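Local structure of putative ribose operon repressor (Burkholderia thailandensis, 3EGC) at residues I90-N94 with C102-L106; V93-L97 with G136-S140; T115-Y119 with R270-H274. The protein probably acts as a LacI-type transcriptional repressor, of which this chain is the sugar-binding-like, ligand-sensing domain. All blocks are in the same frame, centred on the assembly; numbering follows the deposited sequence.

The three contacts sample both lobes of a LacI-type sugar-binding domain and the region between them. Contact 1 pairs neighbouring parallel strands 90-93 and 103-107 in the N-terminal lobe. Contact 2 shares V93 and N94 with it and reaches the start of helix 138-153 in the C-terminal lobe. Their centres are about 10 Å apart and they touch, for instance through L106 and M138. Contact 3 packs helix 109-122 on the end of strand 264-272, a sheet neighbour of strand 103-107. Its centre is about 26 Å from contact 1 and about 21 Å from contact 2, with whose segments it alternates along the chain. Contact 2 joins the lobes; contacts 1 and 3 lie within one lobe each.

Contact 1 (I90-N94 with C102-L106)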
loop_
_atom_site.group_PDB
_atom_site.type_symbol
_atom_site.label_atom_id
_atom_site.label_comp_id
_atom_site.label_asym_id
_atom_site.label_seq_id
_atom_site.Cartn_x
_atom_site.Cartn_y
_atom_site.Cartn_z
ATOM N N ILE A 90 -12.388 22.262 3.344
ATOM C CA ILE A 90 -11.236 21.395 3.503
ATOM C C ILE A 90 -11.448 20.416 4.642
ATOM O O ILE A 90 -11.716 20.821 5.742
ATOM C CB ILE A 90 -9.944 22.200 3.803
ATOM C CG1 ILE A 90 -9.637 23.191 2.637
ATOM C CG2 ILE A 90 -8.746 21.233 4.124
ATOM C CD1 ILE A 90 -8.537 24.107 2.932
ATOM N N VAL A 91 -11.320 19.125 4.397
ATOM C CA VAL A 91 -11.212 18.264 5.542
ATOM C C VAL A 91 -9.916 17.519 5.562
ATOM O O VAL A 91 -9.482 17.026 4.537
ATOM C CB VAL A 91 -12.432 17.374 5.801
ATOM C CG1 VAL A 91 -13.695 17.803 4.962
ATOM C CG2 VAL A 91 -12.083 16.018 5.662
ATOM N N ALA A 92 -9.260 17.553 6.727
ATOM C CA ALA A 92 -8.003 16.863 6.971
ATOM C C ALA A 92 -8.263 15.432 7.412
ATOM O O ALA A 92 -9.250 15.157 8.126
ATOM C CB ALA A 92 -7.157 17.617 8.061
ATOM N N VAL A 93 -7.349 14.535 7.055
ATOM C CA VAL A 93 -7.418 13.163 7.643
ATOM C C VAL A 93 -6.094 12.911 8.314
ATOM O O VAL A 93 -5.046 13.503 7.877
ATOM C CB VAL A 93 -7.638 12.047 6.563
ATOM C CG1 VAL A 93 -8.994 12.180 5.976
ATOM C CG2 VAL A 93 -6.527 12.141 5.462
ATOM N N ASN A 94 -6.151 12.034 9.329
ATOM C CA ASN A 94 -4.997 11.454 9.985
ATOM C C ASN A 94 -4.362 12.451 10.968
ATOM O O ASN A 94 -4.167 12.130 12.174
ATOM C CB ASN A 94 -4.016 10.877 8.957
ATOM C CG ASN A 94 -2.668 10.448 9.563
ATOM O OD1 ASN A 94 -1.600 10.868 9.084
ATOM N ND2 ASN A 94 -2.704 9.651 10.596
ATOM N N CYS A 102 -11.943 24.162 9.050
ATOM C CA CYS A 102 -11.505 22.867 8.482
ATOM C C CYS A 102 -11.941 21.661 9.292
ATOM O O CYS A 102 -11.558 21.521 10.450
ATOM C CB CYS A 102 -9.988 22.829 8.357
ATOM S SG CYS A 102 -9.449 24.164 7.393
ATOM N N GLY A 103 -12.688 20.755 8.675
ATOM C CA GLY A 103 -12.984 19.467 9.300
ATOM C C GLY A 103 -11.762 18.585 9.443
ATOM O O GLY A 103 -10.735 18.778 8.767
ATOM N N ALA A 104 -11.887 17.608 10.321
ATOM C CA ALA A 104 -10.884 16.609 10.524
ATOM C C ALA A 104 -11.553 15.249 10.822
ATOM O O ALA A 104 -12.577 15.179 11.532
ATOM C CB ALA A 104 -10.014 17.052 11.632
ATOM N N VAL A 105 -10.976 14.197 10.240
ATOM C CA VAL A 105 -11.278 12.825 10.529
ATOM C C VAL A 105 -9.988 12.135 11.002
ATOM O O VAL A 105 -9.097 11.851 10.205
ATOM C CB VAL A 105 -11.789 12.057 9.284
ATOM C CG1 VAL A 105 -12.187 10.585 9.687
ATOM C CG2 VAL A 105 -12.918 12.815 8.629
ATOM N N LEU A 106 -9.947 11.812 12.290
ATOM C CA LEU A 106 -8.804 11.295 12.965
ATOM C C LEU A 106 -9.106 9.927 13.650
ATOM O O LEU A 106 -10.234 9.561 13.825
ATOM C CB LEU A 106 -8.403 12.325 14.025
ATOM C CG LEU A 106 -8.364 13.790 13.552
ATOM C CD1 LEU A 106 -8.156 14.768 14.791
ATOM C CD2 LEU A 106 -7.277 14.010 12.482
#
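The two segments run side by side as parallel strands. Their axes approach to 4.4 Å and their directions differ by 19°. V91 pairs with G103, A92 with A104 and V93 with V105, with CA-CA distances of 4.3, 4.6 and 4.8 Å. A92 uses both its backbone N and its O: its N donates to G103 O at 2.8 Å, and its O accepts from V105 N at 2.9 Å. N94 N then donates to V105 O at 3.1 Å. At the start, the bond from G103 N to I90 O is weak, at 3.1 Å with a bent angle. CA-H...O contacts fill in between, such as A104 CA to A92 O at 3.2 Å.

These are inner strands of the N-terminal lobe in a periplasmic-binding-protein fold of the LacI type. On the other side, V91 makes backbone hydrogen bonds to L68 and L70 of strand 67-70, and V93 to L70. The chain returns from N94 to C102 without a helix, and L97 of this return packs on I90 and A92.

V91, V93 and V105 share one face of the sheet. V93 CG1 lies 4.3 Å from V105 CB, and V91 CG2 lies 4.4 Å from V105 CG2. V91 and V93 also pack against helix 241-257. G103 lies beside V91; an ideal CB on it would be 3.4 Å from V91 CB, a tight approach. A92 and A104 point to the opposite face. At the margins, C102 SG packs 4.1 Å from I90 CB, and L106 CD2 reaches back to N94 C at 3.6 Å.

Contact 2 (V93-L97 with G136-S140); sequences VNREL and GLMTS
The 93-97 segment is a loop with no regular structure that follows strand 90-93. It faces the first turn of helix 138-153, where L137 is the N-cap residue. The closest CA pair is R95 and M138, 5.9 Å apart. V93 is extended. N94 then turns the chain with phi/psi 78/-53, and R95 N bonds to V93 O at 2.8 Å, a classic gamma turn. N94 O lies 3.4 Å from M138 CE and 3.4 Å from T139 CG2. The N94 side chain is t, with ND2 3.4 Å from T139 CG2; F22 and F23 of helix 21-36 also touch it.

The loop belongs to the N-terminal lobe and the helix to the C-terminal lobe, so the contact bridges the two lobes of this LacI-type fold. Relatives bind their ligand in the cleft between these lobes.

R95 is extended (-125/137), with chi1 m, chi2 near 114° and chi3 p. Its CG packs 4.1 Å from T139 CG2. L137 CD2 sits over one guanidinium face, 3.4 Å from R95 NH2. That NH2 also makes a long, weak ion pair with E48. E96 is extended (-78/161) with chi1 p. Its N gives a weak hydrogen bond to M138 SD at 3.6 Å, and E96 CG lies 3.6 Å from the same SD. M138 is t, t, p, which brings SD and CE against the loop backbone.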
loop_
_atom_site.group_PDB
_atom_site.type_symbol
_atom_site.label_atom_id
_atom_site.label_comp_id
_atom_site.label_asym_id
_atom_site.label_seq_id
_atom_site.Cartn_x
_atom_site.Cartn_y
_atom_site.Cartn_z
ATOM N N VAL A 93 -7.349 14.535 7.055
ATOM C CA VAL A 93 -7.418 13.163 7.643
ATOM C C VAL A 93 -6.094 12.911 8.314
ATOM O O VAL A 93 -5.046 13.503 7.877
ATOM C CB VAL A 93 -7.638 12.047 6.563
ATOM C CG1 VAL A 93 -8.994 12.180 5.976
ATOM C CG2 VAL A 93 -6.527 12.141 5.462
ATOM N N ASN A 94 -6.151 12.034 9.329
ATOM C CA ASN A 94 -4.997 11.454 9.985
ATOM C C ASN A 94 -4.362 12.451 10.968
ATOM O O ASN A 94 -4.167 12.130 12.174
ATOM C CB ASN A 94 -4.016 10.877 8.957
ATOM C CG ASN A 94 -2.668 10.448 9.563
ATOM O OD1 ASN A 94 -1.600 10.868 9.084
ATOM N ND2 ASN A 94 -2.704 9.651 10.596
ATOM N N ARG A 95 -4.068 13.648 10.455
ATOM C CA ARG A 95 -3.496 14.732 11.258
ATOM C C ARG A 95 -4.401 15.952 11.094
ATOM O O ARG A 95 -4.799 16.250 9.978
ATOM C CB ARG A 95 -2.055 15.107 10.811
ATOM C CG ARG A 95 -0.985 14.148 11.289
ATOM C CD ARG A 95 -0.323 13.398 10.184
ATOM N NE ARG A 95 0.698 14.187 9.497
ATOM C CZ ARG A 95 1.758 13.699 8.858
ATOM N NH1 ARG A 95 2.016 12.399 8.810
ATOM N NH2 ARG A 95 2.574 14.546 8.253
ATOM N N GLU A 96 -4.687 16.653 12.187
ATOM C CA GLU A 96 -5.568 17.811 12.137
ATOM C C GLU A 96 -4.821 19.032 11.586
ATOM O O GLU A 96 -3.579 19.084 11.581
ATOM C CB GLU A 96 -6.142 18.109 13.529
ATOM C CG GLU A 96 -5.074 18.606 14.432
ATOM C CD GLU A 96 -5.511 18.724 15.881
ATOM O OE1 GLU A 96 -4.997 19.304 16.688
ATOM O OE2 GLU A 96 -6.403 18.289 16.402
ATOM N N LEU A 97 -5.577 20.027 11.132
ATOM C CA LEU A 97 -4.999 21.255 10.611
ATOM C C LEU A 97 -4.950 22.353 11.667
ATOM O O LEU A 97 -3.948 23.080 11.762
ATOM C CB LEU A 97 -5.808 21.748 9.432
ATOM C CG LEU A 97 -5.305 21.520 8.012
ATOM C CD1 LEU A 97 -4.071 20.641 8.015
ATOM C CD2 LEU A 97 -6.436 20.976 7.110
ATOM N N GLY A 136 7.078 16.120 16.195
ATOM C CA GLY A 136 6.058 17.155 16.151
ATOM C C GLY A 136 4.598 16.738 15.943
ATOM O O GLY A 136 3.647 17.442 16.418
ATOM N N LEU A 137 4.405 15.629 15.246
ATOM C CA LEU A 137 3.090 15.291 14.664
ATOM C C LEU A 137 2.045 15.004 15.696
ATOM O O LEU A 137 2.350 14.528 16.759
ATOM C CB LEU A 137 3.186 14.067 13.717
ATOM C CG LEU A 137 4.069 14.235 12.521
ATOM C CD1 LEU A 137 4.344 12.885 11.898
ATOM C CD2 LEU A 137 3.397 15.222 11.532
ATOM N N MET A 138 0.806 15.273 15.352
ATOM C CA MET A 138 -0.325 14.982 16.207
ATOM C C MET A 138 -0.370 13.467 16.535
ATOM O O MET A 138 -0.642 13.047 17.676
ATOM C CB MET A 138 -1.618 15.444 15.507
ATOM C CG MET A 138 -2.873 15.449 16.388
ATOM S SD MET A 138 -4.488 15.177 15.511
ATOM C CE MET A 138 -4.288 13.425 15.307
ATOM N N THR A 139 -0.114 12.655 15.540
ATOM C CA THR A 139 -0.192 11.229 15.738
ATOM C C THR A 139 0.878 10.730 16.718
ATOM O O THR A 139 0.550 10.077 17.701
ATOM C CB THR A 139 -0.082 10.486 14.415
ATOM O OG1 THR A 139 1.110 10.946 13.747
ATOM C CG2 THR A 139 -1.343 10.751 13.554
ATOM N N SER A 140 2.138 11.084 16.489
ATOM C CA SER A 140 3.216 10.790 17.433
ATOM C C SER A 140 2.914 11.298 18.812
ATOM O O SER A 140 3.169 10.590 19.782
ATOM C CB SER A 140 4.520 11.443 17.030
ATOM O OG SER A 140 4.797 11.173 15.716
#

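Contact 3 (T115-Y119 with R270-H274)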
loop_
_atom_site.group_PDB
_atom_site.type_symbol
_atom_site.label_atom_id
_atom_site.label_comp_id
_atom_site.label_asym_id
_atom_site.label_seq_id
_atom_site.Cartn_x
_atom_site.Cartn_y
_atom_site.Cartn_z
ATOM N N THR A 115 -4.304 1.086 25.321
ATOM C CA THR A 115 -4.784 -0.277 25.313
ATOM C C THR A 115 -3.640 -1.231 24.932
ATOM O O THR A 115 -3.462 -2.244 25.577
ATOM C CB THR A 115 -5.971 -0.488 24.347
ATOM O OG1 THR A 115 -7.064 0.332 24.738
ATOM C CG2 THR A 115 -6.462 -1.983 24.334
ATOM N N ALA A 116 -2.843 -0.868 23.913
ATOM C CA ALA A 116 -1.758 -1.743 23.496
ATOM C C ALA A 116 -0.675 -1.861 24.559
ATOM O O ALA A 116 -0.125 -2.929 24.819
ATOM C CB ALA A 116 -1.201 -1.287 22.198
ATOM N N VAL A 117 -0.349 -0.740 25.183
ATOM C CA VAL A 117 0.660 -0.783 26.256
ATOM C C VAL A 117 0.164 -1.526 27.507
ATOM O O VAL A 117 0.941 -2.175 28.184
ATOM C CB VAL A 117 1.175 0.609 26.573
ATOM C CG1 VAL A 117 1.974 0.641 27.909
ATOM C CG2 VAL A 117 1.984 1.153 25.363
ATOM N N GLU A 118 -1.127 -1.436 27.797
ATOM C CA GLU A 118 -1.705 -2.112 28.963
ATOM C C GLU A 118 -1.687 -3.604 28.793
ATOM O O GLU A 118 -1.571 -4.363 29.771
ATOM C CB GLU A 118 -3.143 -1.679 29.185
ATOM C CG GLU A 118 -3.277 -0.231 29.592
ATOM C CD GLU A 118 -4.704 0.114 30.006
ATOM O OE1 GLU A 118 -5.631 -0.193 29.238
ATOM O OE2 GLU A 118 -4.894 0.708 31.095
ATOM N N TYR A 119 -1.836 -4.016 27.538
ATOM C CA TYR A 119 -1.637 -5.368 27.174
ATOM C C TYR A 119 -0.210 -5.856 27.447
ATOM O O TYR A 119 -0.022 -6.976 27.920
ATOM C CB TYR A 119 -1.986 -5.552 25.707
ATOM C CG TYR A 119 -1.595 -6.894 25.134
ATOM C CD1 TYR A 119 -2.460 -7.944 25.183
ATOM C CD2 TYR A 119 -0.356 -7.104 24.610
ATOM C CE1 TYR A 119 -2.132 -9.202 24.627
ATOM C CE2 TYR A 119 -0.010 -8.324 24.073
ATOM C CZ TYR A 119 -0.912 -9.353 24.079
ATOM O OH TYR A 119 -0.562 -10.572 23.574
ATOM N N ARG A 270 -9.398 -0.687 16.875
ATOM C CA ARG A 270 -9.589 -1.882 17.599
ATOM C C ARG A 270 -8.268 -2.620 17.808
ATOM O O ARG A 270 -7.408 -2.670 16.942
ATOM C CB ARG A 270 -10.666 -2.757 16.965
ATOM C CG ARG A 270 -10.162 -3.916 16.229
ATOM C CD ARG A 270 -11.283 -4.617 15.527
ATOM N NE ARG A 270 -10.988 -6.014 15.364
ATOM C CZ ARG A 270 -10.507 -6.555 14.254
ATOM N NH1 ARG A 270 -10.265 -5.810 13.198
ATOM N NH2 ARG A 270 -10.271 -7.847 14.215
ATOM N N PHE A 271 -8.135 -3.174 18.999
ATOM C CA PHE A 271 -6.919 -3.894 19.370
ATOM C C PHE A 271 -7.024 -5.345 18.900
ATOM O O PHE A 271 -8.011 -6.034 19.169
ATOM C CB PHE A 271 -6.708 -3.826 20.888
ATOM C CG PHE A 271 -5.360 -4.297 21.321
ATOM C CD1 PHE A 271 -5.240 -5.242 22.324
ATOM C CD2 PHE A 271 -4.212 -3.804 20.728
ATOM C CE1 PHE A 271 -3.985 -5.703 22.728
ATOM C CE2 PHE A 271 -2.978 -4.213 21.144
ATOM C CZ PHE A 271 -2.855 -5.183 22.157
ATOM N N VAL A 272 -6.019 -5.794 18.157
ATOM C CA VAL A 272 -6.044 -7.153 17.615
ATOM C C VAL A 272 -4.846 -7.897 18.151
ATOM O O VAL A 272 -3.698 -7.500 17.896
ATOM C CB VAL A 272 -5.983 -7.117 16.070
ATOM C CG1 VAL A 272 -5.973 -8.536 15.449
ATOM C CG2 VAL A 272 -7.140 -6.229 15.511
ATOM N N THR A 273 -5.094 -8.969 18.887
ATOM C CA THR A 273 -3.998 -9.756 19.469
ATOM C C THR A 273 -3.685 -10.983 18.614
ATOM O O THR A 273 -2.611 -11.542 18.740
ATOM C CB THR A 273 -4.311 -10.221 20.944
ATOM O OG1 THR A 273 -5.485 -11.049 20.961
ATOM C CG2 THR A 273 -4.597 -9.012 21.802
ATOM N N HIS A 274 -4.613 -11.404 17.756
ATOM C CA HIS A 274 -4.388 -12.578 16.905
ATOM C C HIS A 274 -4.406 -13.933 17.643
ATOM O O HIS A 274 -5.069 -14.125 18.663
ATOM C CB HIS A 274 -3.040 -12.481 16.158
ATOM C CG HIS A 274 -2.869 -11.241 15.347
ATOM N ND1 HIS A 274 -1.926 -10.279 15.645
ATOM C CD2 HIS A 274 -3.525 -10.793 14.250
ATOM C CE1 HIS A 274 -2.014 -9.290 14.766
ATOM N NE2 HIS A 274 -2.990 -9.569 13.921
#
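The aromatic part is one ring pair. F271 and Y119 form an offset edge-to-face pair, with the edge of F271 toward the face of Y119. The ring centroids are 5.3 Å apart and the planes meet at 66°. Further apolar contacts add to this pair. F271 CE1 touches Y119 CB at 3.6 Å, and F271 CE2 touches A116 CB at 3.6 Å. T115 CG2 lies 3.9 Å from F271 CB, and T273 CG2 lies 3.8 Å from Y119 CE1. P235 also packs on both aromatic residues.

No hydrogen bond joins the segments. T115 OG1 bonds instead to R111 O within its own helix. The axes of the two short segments come within 9.7 Å, at 32°. This is helix-on-sheet packing in the C-terminal lobe, where the end of strand 264-272 lies beside strand 236-238. F271 fills the space between helix and strand. Since the closest atoms across the segments are all carbons, the helix is placed on the strand end by shape fit rather than by directed polar bonds.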